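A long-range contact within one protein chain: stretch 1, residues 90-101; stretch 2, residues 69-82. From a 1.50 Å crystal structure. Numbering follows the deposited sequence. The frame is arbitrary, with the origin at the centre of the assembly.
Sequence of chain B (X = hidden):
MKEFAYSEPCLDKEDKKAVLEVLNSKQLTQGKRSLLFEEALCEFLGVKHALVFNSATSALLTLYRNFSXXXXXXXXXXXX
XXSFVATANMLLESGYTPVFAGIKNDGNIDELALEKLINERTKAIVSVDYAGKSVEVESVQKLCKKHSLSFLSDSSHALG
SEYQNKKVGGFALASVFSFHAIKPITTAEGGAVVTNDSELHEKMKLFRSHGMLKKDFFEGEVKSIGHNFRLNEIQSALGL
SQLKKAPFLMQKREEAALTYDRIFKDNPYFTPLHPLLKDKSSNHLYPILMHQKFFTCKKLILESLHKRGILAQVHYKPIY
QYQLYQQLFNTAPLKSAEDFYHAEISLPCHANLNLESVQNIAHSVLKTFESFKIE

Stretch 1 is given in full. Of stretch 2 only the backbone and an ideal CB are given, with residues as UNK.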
# COMPACT_ATOMS: atom_id res chain seq x y z
N MET B 90 -11.78 5.03 -6.35
CA MET B 90 -10.52 5.49 -6.96
C MET B 90 -10.76 6.41 -8.14
O MET B 90 -9.89 7.21 -8.47
CB MET B 90 -9.60 4.32 -7.31
CG MET B 90 -9.10 3.53 -6.09
SD MET B 90 -8.21 4.59 -4.90
CE MET B 90 -9.52 4.93 -3.70
N LEU B 91 -11.96 6.34 -8.73
CA LEU B 91 -12.37 7.35 -9.71
C LEU B 91 -12.49 8.71 -9.05
O LEU B 91 -11.95 9.71 -9.55
CB LEU B 91 -13.68 6.94 -10.41
CG LEU B 91 -13.59 5.72 -11.34
CD1 LEU B 91 -14.98 5.27 -11.81
CD2 LEU B 91 -12.69 5.97 -12.57
N LEU B 92 -13.20 8.75 -7.93
CA LEU B 92 -13.36 10.02 -7.20
C LEU B 92 -12.00 10.59 -6.82
O LEU B 92 -11.78 11.79 -6.97
CB LEU B 92 -14.21 9.82 -5.93
CG LEU B 92 -15.68 9.43 -6.15
CD1 LEU B 92 -16.39 9.32 -4.81
CD2 LEU B 92 -16.41 10.41 -7.08
N GLU B 93 -11.09 9.73 -6.36
CA GLU B 93 -9.78 10.21 -5.95
C GLU B 93 -8.94 10.70 -7.12
O GLU B 93 -7.94 11.40 -6.92
CB GLU B 93 -9.02 9.13 -5.17
CG GLU B 93 -9.54 8.97 -3.74
CD GLU B 93 -9.00 10.08 -2.84
OE1 GLU B 93 -9.70 11.11 -2.64
OE2 GLU B 93 -7.85 9.94 -2.36
N SER B 94 -9.32 10.32 -8.33
CA SER B 94 -8.60 10.72 -9.52
C SER B 94 -9.29 11.88 -10.24
O SER B 94 -8.85 12.31 -11.30
CB SER B 94 -8.42 9.52 -10.45
OG SER B 94 -7.69 8.51 -9.76
N GLY B 95 -10.39 12.38 -9.65
CA GLY B 95 -11.07 13.57 -10.19
C GLY B 95 -12.29 13.26 -11.03
O GLY B 95 -12.98 14.19 -11.48
N TYR B 96 -12.56 11.98 -11.23
CA TYR B 96 -13.64 11.57 -12.15
C TYR B 96 -14.99 11.38 -11.48
O TYR B 96 -15.08 10.96 -10.32
CB TYR B 96 -13.24 10.26 -12.87
CG TYR B 96 -12.09 10.49 -13.83
CD1 TYR B 96 -10.79 10.15 -13.49
CD2 TYR B 96 -12.31 11.10 -15.09
CE1 TYR B 96 -9.72 10.39 -14.37
CE2 TYR B 96 -11.24 11.33 -15.97
CZ TYR B 96 -9.96 10.98 -15.61
OH TYR B 96 -8.92 11.24 -16.48
N THR B 97 -16.04 11.69 -12.24
CA THR B 97 -17.42 11.40 -11.84
C THR B 97 -17.83 10.07 -12.46
O THR B 97 -17.79 9.93 -13.68
CB THR B 97 -18.36 12.50 -12.35
OG1 THR B 97 -18.08 13.72 -11.65
CG2 THR B 97 -19.83 12.13 -12.15
N PRO B 98 -18.18 9.07 -11.63
CA PRO B 98 -18.69 7.79 -12.16
C PRO B 98 -20.08 7.98 -12.73
O PRO B 98 -20.91 8.66 -12.12
CB PRO B 98 -18.75 6.87 -10.94
CG PRO B 98 -18.85 7.80 -9.76
CD PRO B 98 -18.11 9.07 -10.15
N VAL B 99 -20.33 7.35 -13.88
CA VAL B 99 -21.66 7.33 -14.47
C VAL B 99 -22.09 5.87 -14.50
O VAL B 99 -21.49 5.08 -15.21
CB VAL B 99 -21.63 7.96 -15.87
CG1 VAL B 99 -23.01 7.92 -16.51
CG2 VAL B 99 -21.14 9.40 -15.77
N PHE B 100 -23.08 5.51 -13.70
CA PHE B 100 -23.41 4.09 -13.51
C PHE B 100 -24.35 3.54 -14.59
O PHE B 100 -25.42 4.10 -14.83
CB PHE B 100 -24.01 3.86 -12.11
CG PHE B 100 -23.02 4.12 -11.01
CD1 PHE B 100 -23.14 5.24 -10.19
CD2 PHE B 100 -21.94 3.27 -10.82
CE1 PHE B 100 -22.18 5.49 -9.18
CE2 PHE B 100 -20.99 3.50 -9.80
CZ PHE B 100 -21.12 4.61 -8.98
N ALA B 101 -23.91 2.46 -15.25
CA ALA B 101 -24.69 1.79 -16.29
C ALA B 101 -25.53 0.67 -15.71
O ALA B 101 -25.24 0.16 -14.63
CB ALA B 101 -23.74 1.20 -17.34
N UNK B 69 -3.66 12.40 -18.66
CA UNK B 69 -3.71 13.59 -17.81
C UNK B 69 -5.18 13.95 -17.58
O UNK B 69 -6.03 13.71 -18.45
CB UNK B 69 -2.95 14.76 -18.44
N UNK B 70 -5.48 14.48 -16.40
CA UNK B 70 -6.85 14.88 -16.08
C UNK B 70 -7.24 16.19 -16.75
O UNK B 70 -6.46 17.15 -16.75
CB UNK B 70 -7.02 15.01 -14.56
N UNK B 71 -8.46 16.22 -17.29
CA UNK B 71 -9.08 17.46 -17.76
C UNK B 71 -10.48 17.57 -17.17
O UNK B 71 -11.28 16.63 -17.27
CB UNK B 71 -9.13 17.51 -19.29
N UNK B 72 -10.79 18.74 -16.61
CA UNK B 72 -12.11 18.99 -16.02
C UNK B 72 -13.23 18.90 -17.06
O UNK B 72 -14.39 18.68 -16.71
CB UNK B 72 -12.13 20.37 -15.35
N UNK B 73 -12.87 19.08 -18.32
CA UNK B 73 -13.82 19.00 -19.43
C UNK B 73 -14.10 17.55 -19.87
O UNK B 73 -15.06 17.30 -20.60
CB UNK B 73 -13.29 19.80 -20.62
N UNK B 74 -13.26 16.61 -19.43
CA UNK B 74 -13.38 15.19 -19.81
C UNK B 74 -13.32 14.36 -18.52
O UNK B 74 -12.41 13.55 -18.31
CB UNK B 74 -12.28 14.77 -20.79
N UNK B 75 -14.32 14.60 -17.67
CA UNK B 75 -14.30 14.16 -16.28
C UNK B 75 -15.24 12.99 -15.96
O UNK B 75 -15.31 12.60 -14.79
CB UNK B 75 -14.66 15.35 -15.38
N UNK B 76 -15.99 12.48 -16.94
CA UNK B 76 -16.93 11.39 -16.64
C UNK B 76 -16.39 10.04 -17.08
O UNK B 76 -15.82 9.92 -18.18
CB UNK B 76 -18.28 11.65 -17.32
N UNK B 77 -16.56 9.03 -16.23
CA UNK B 77 -16.18 7.67 -16.58
C UNK B 77 -17.36 6.76 -16.33
O UNK B 77 -17.90 6.75 -15.23
CB UNK B 77 -14.96 7.21 -15.79
N UNK B 78 -17.76 6.02 -17.36
CA UNK B 78 -18.88 5.11 -17.23
C UNK B 78 -18.39 3.85 -16.55
O UNK B 78 -17.33 3.33 -16.89
CB UNK B 78 -19.51 4.80 -18.59
N UNK B 79 -19.18 3.35 -15.60
CA UNK B 79 -18.80 2.11 -14.91
C UNK B 79 -20.03 1.37 -14.39
O UNK B 79 -21.17 1.78 -14.64
CB UNK B 79 -17.85 2.41 -13.75
N UNK B 80 -19.79 0.28 -13.68
CA UNK B 80 -20.88 -0.54 -13.15
C UNK B 80 -21.14 -0.23 -11.68
O UNK B 80 -20.19 0.00 -10.91
CB UNK B 80 -20.56 -2.03 -13.32
N UNK B 81 -22.42 -0.24 -11.27
CA UNK B 81 -22.72 -0.08 -9.85
C UNK B 81 -22.56 -1.38 -9.06
O UNK B 81 -22.62 -1.34 -7.84
CB UNK B 81 -24.15 0.45 -9.68
N UNK B 82 -22.42 -2.51 -9.76
CA UNK B 82 -22.24 -3.82 -9.10
C UNK B 82 -20.76 -4.18 -9.13
O UNK B 82 -20.28 -4.93 -9.99
CB UNK B 82 -23.07 -4.91 -9.78

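Position 69 has CA-to-CB pointing away from stretch 1. Many residues would suit, polar ones included. It is Glu69, and the nearest approach of its side chain is Glu69 CB to Tyr96 OH, 7.2 Å.

Position 70 points toward stretch 1. Its CB lies 4.6 Å from Ser94 O and 4.6 Å from Tyr96 OH, and beyond it are the bare backbone of Gly95 and one face of the Tyr96 ring. A flat or long apolar side chain would fit: aromatic, Leu or Met. It is Phe70, chi1 t. Its edge meets the face of Tyr96, with ring centroids 5.1 Å apart and planes at 72°. Phe70 CZ also comes within 3.3 Å of Gly95 O. A CB on Gly95 would lie 2.9 Å from Phe70 CE1, a clash.

Positions 71 and 72 point away, and 73 is out of reach. A type I turn runs from 71 to 74, so small or polar residues suit. They are Ser71, Ala72 and Asp73. Ser71 OG accepts a hydrogen bond from Asp73 N at 3.3 Å.

Position 74 points sideways, with no atom of stretch 1 within 5.5 Å of its CB. A long polar chain could run off freely. It is Arg74, whose end leads away. A water donates to both Arg74 O (2.8 Å) and Tyr96 OH (2.9 Å), linking the stretches.

Position 75 points sideways, its CB 4.4 Å from Gly95 O. Its carbonyl accepts from Thr97 N, so a small or polar side chain would do. It is Asn75; the Thr97 N to Asn75 O bond is 2.8 Å.

From 76 the chain is a strand, parallel to 97-100. Position 76 shares a sheet face with Thr97 and Val99, its CB 4.0 Å from Val99 CG2. Thr, Val or a longer chain would suit. It is Glu76, whose OE2 lies 3.7 Å from Val99 CG2 and is hydrogen-bonded elsewhere in the structure.

Position 77 takes the other face, between Leu91 and Tyr96. An apolar chain such as Ile, Leu or Met would suit. It is Ile77. CD1 sits over the Tyr96 ring, 3.6 Å from its centroid, on the face opposite Phe70, and 3.6 Å from Leu91 CD2. Ile77 N donates to Thr97 O (3.0 Å); Ile77 O accepts from Val99 N (2.8 Å).

Position 78 returns to the Val99 face. Val or Ile would suit. It is Ile78, with CG1 4.2 Å from Val99 CB.

Position 79 faces Leu91 and Phe100. Val, Thr or Ile would suit. It is Thr79: CG2 lies 4.0 Å from Leu91 CD1 and 3.9 Å from Phe100 CE2. Thr79 N donates to Val99 O, and Thr79 O accepts from Ala101 N, both 2.9 Å.

Position 80 points away; choice is broad. Thr80 OG1 accepts from the backbone N of position 82 (3.0 Å).

Position 81 has its CB 3.8 Å from Phe100 CD2; a small or apolar side chain would suit, and phi -81° allows proline. It is Pro81, its CB packed on that ring.

No atom of stretch 1 lies within 5.5 Å of the CB at position 82, so many side chains would suit; it is Ile82.

Stretch 2, residues 69-82: EFSADRNEIITTPI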
# COMPACT_ATOMS: atom_id res chain seq x y z
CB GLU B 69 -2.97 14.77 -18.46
CG GLU B 69 -1.47 14.51 -18.59
CD GLU B 69 -0.64 15.79 -18.63
OE1 GLU B 69 -1.16 16.84 -19.07
OE2 GLU B 69 0.54 15.73 -18.21
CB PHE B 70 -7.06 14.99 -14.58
CG PHE B 70 -8.47 15.31 -14.22
CD1 PHE B 70 -9.44 14.30 -14.16
CD2 PHE B 70 -8.86 16.62 -13.96
CE1 PHE B 70 -10.74 14.59 -13.84
CE2 PHE B 70 -10.19 16.92 -13.64
CZ PHE B 70 -11.13 15.90 -13.57
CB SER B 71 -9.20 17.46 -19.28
OG SER B 71 -9.94 18.60 -19.70
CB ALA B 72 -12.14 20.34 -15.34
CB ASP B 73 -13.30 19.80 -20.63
CG ASP B 73 -13.26 21.31 -20.35
OD1 ASP B 73 -12.45 21.99 -21.00
OD2 ASP B 73 -14.04 21.80 -19.50
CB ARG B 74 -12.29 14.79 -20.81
CG ARG B 74 -12.48 15.48 -22.19
CD ARG B 74 -11.32 15.23 -23.16
NE ARG B 74 -10.05 15.83 -22.74
CZ ARG B 74 -9.70 17.10 -22.90
NH1 ARG B 74 -10.53 17.97 -23.46
NH2 ARG B 74 -8.51 17.52 -22.49
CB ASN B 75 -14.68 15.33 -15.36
CG ASN B 75 -16.13 15.76 -15.52
OD1 ASN B 75 -16.91 15.74 -14.56
ND2 ASN B 75 -16.50 16.12 -16.73
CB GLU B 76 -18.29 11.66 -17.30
CG GLU B 76 -18.99 12.86 -16.70
CD GLU B 76 -20.38 13.12 -17.28
OE1 GLU B 76 -20.94 14.19 -16.95
OE2 GLU B 76 -20.91 12.28 -18.03
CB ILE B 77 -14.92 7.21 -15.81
CG1 ILE B 77 -13.69 7.94 -16.39
CG2 ILE B 77 -14.74 5.68 -15.91
CD1 ILE B 77 -12.33 7.55 -15.82
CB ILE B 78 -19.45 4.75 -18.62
CG1 ILE B 78 -20.08 6.00 -19.25
CG2 ILE B 78 -20.49 3.67 -18.51
CD1 ILE B 78 -20.28 5.84 -20.76
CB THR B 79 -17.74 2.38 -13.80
OG1 THR B 79 -17.22 1.14 -13.31
CG2 THR B 79 -18.35 3.20 -12.66
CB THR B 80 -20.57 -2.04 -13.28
OG1 THR B 80 -21.62 -2.81 -12.66
CG2 THR B 80 -19.19 -2.39 -12.64
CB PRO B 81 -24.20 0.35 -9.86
CG PRO B 81 -24.78 -0.35 -11.05
CD PRO B 81 -23.64 -0.35 -12.09
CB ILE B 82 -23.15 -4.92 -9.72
CG1 ILE B 82 -24.63 -4.52 -9.60
CG2 ILE B 82 -22.96 -6.27 -9.01
CD1 ILE B 82 -25.10 -4.23 -8.14
O HOH W 1 -9.65 13.65 -18.00
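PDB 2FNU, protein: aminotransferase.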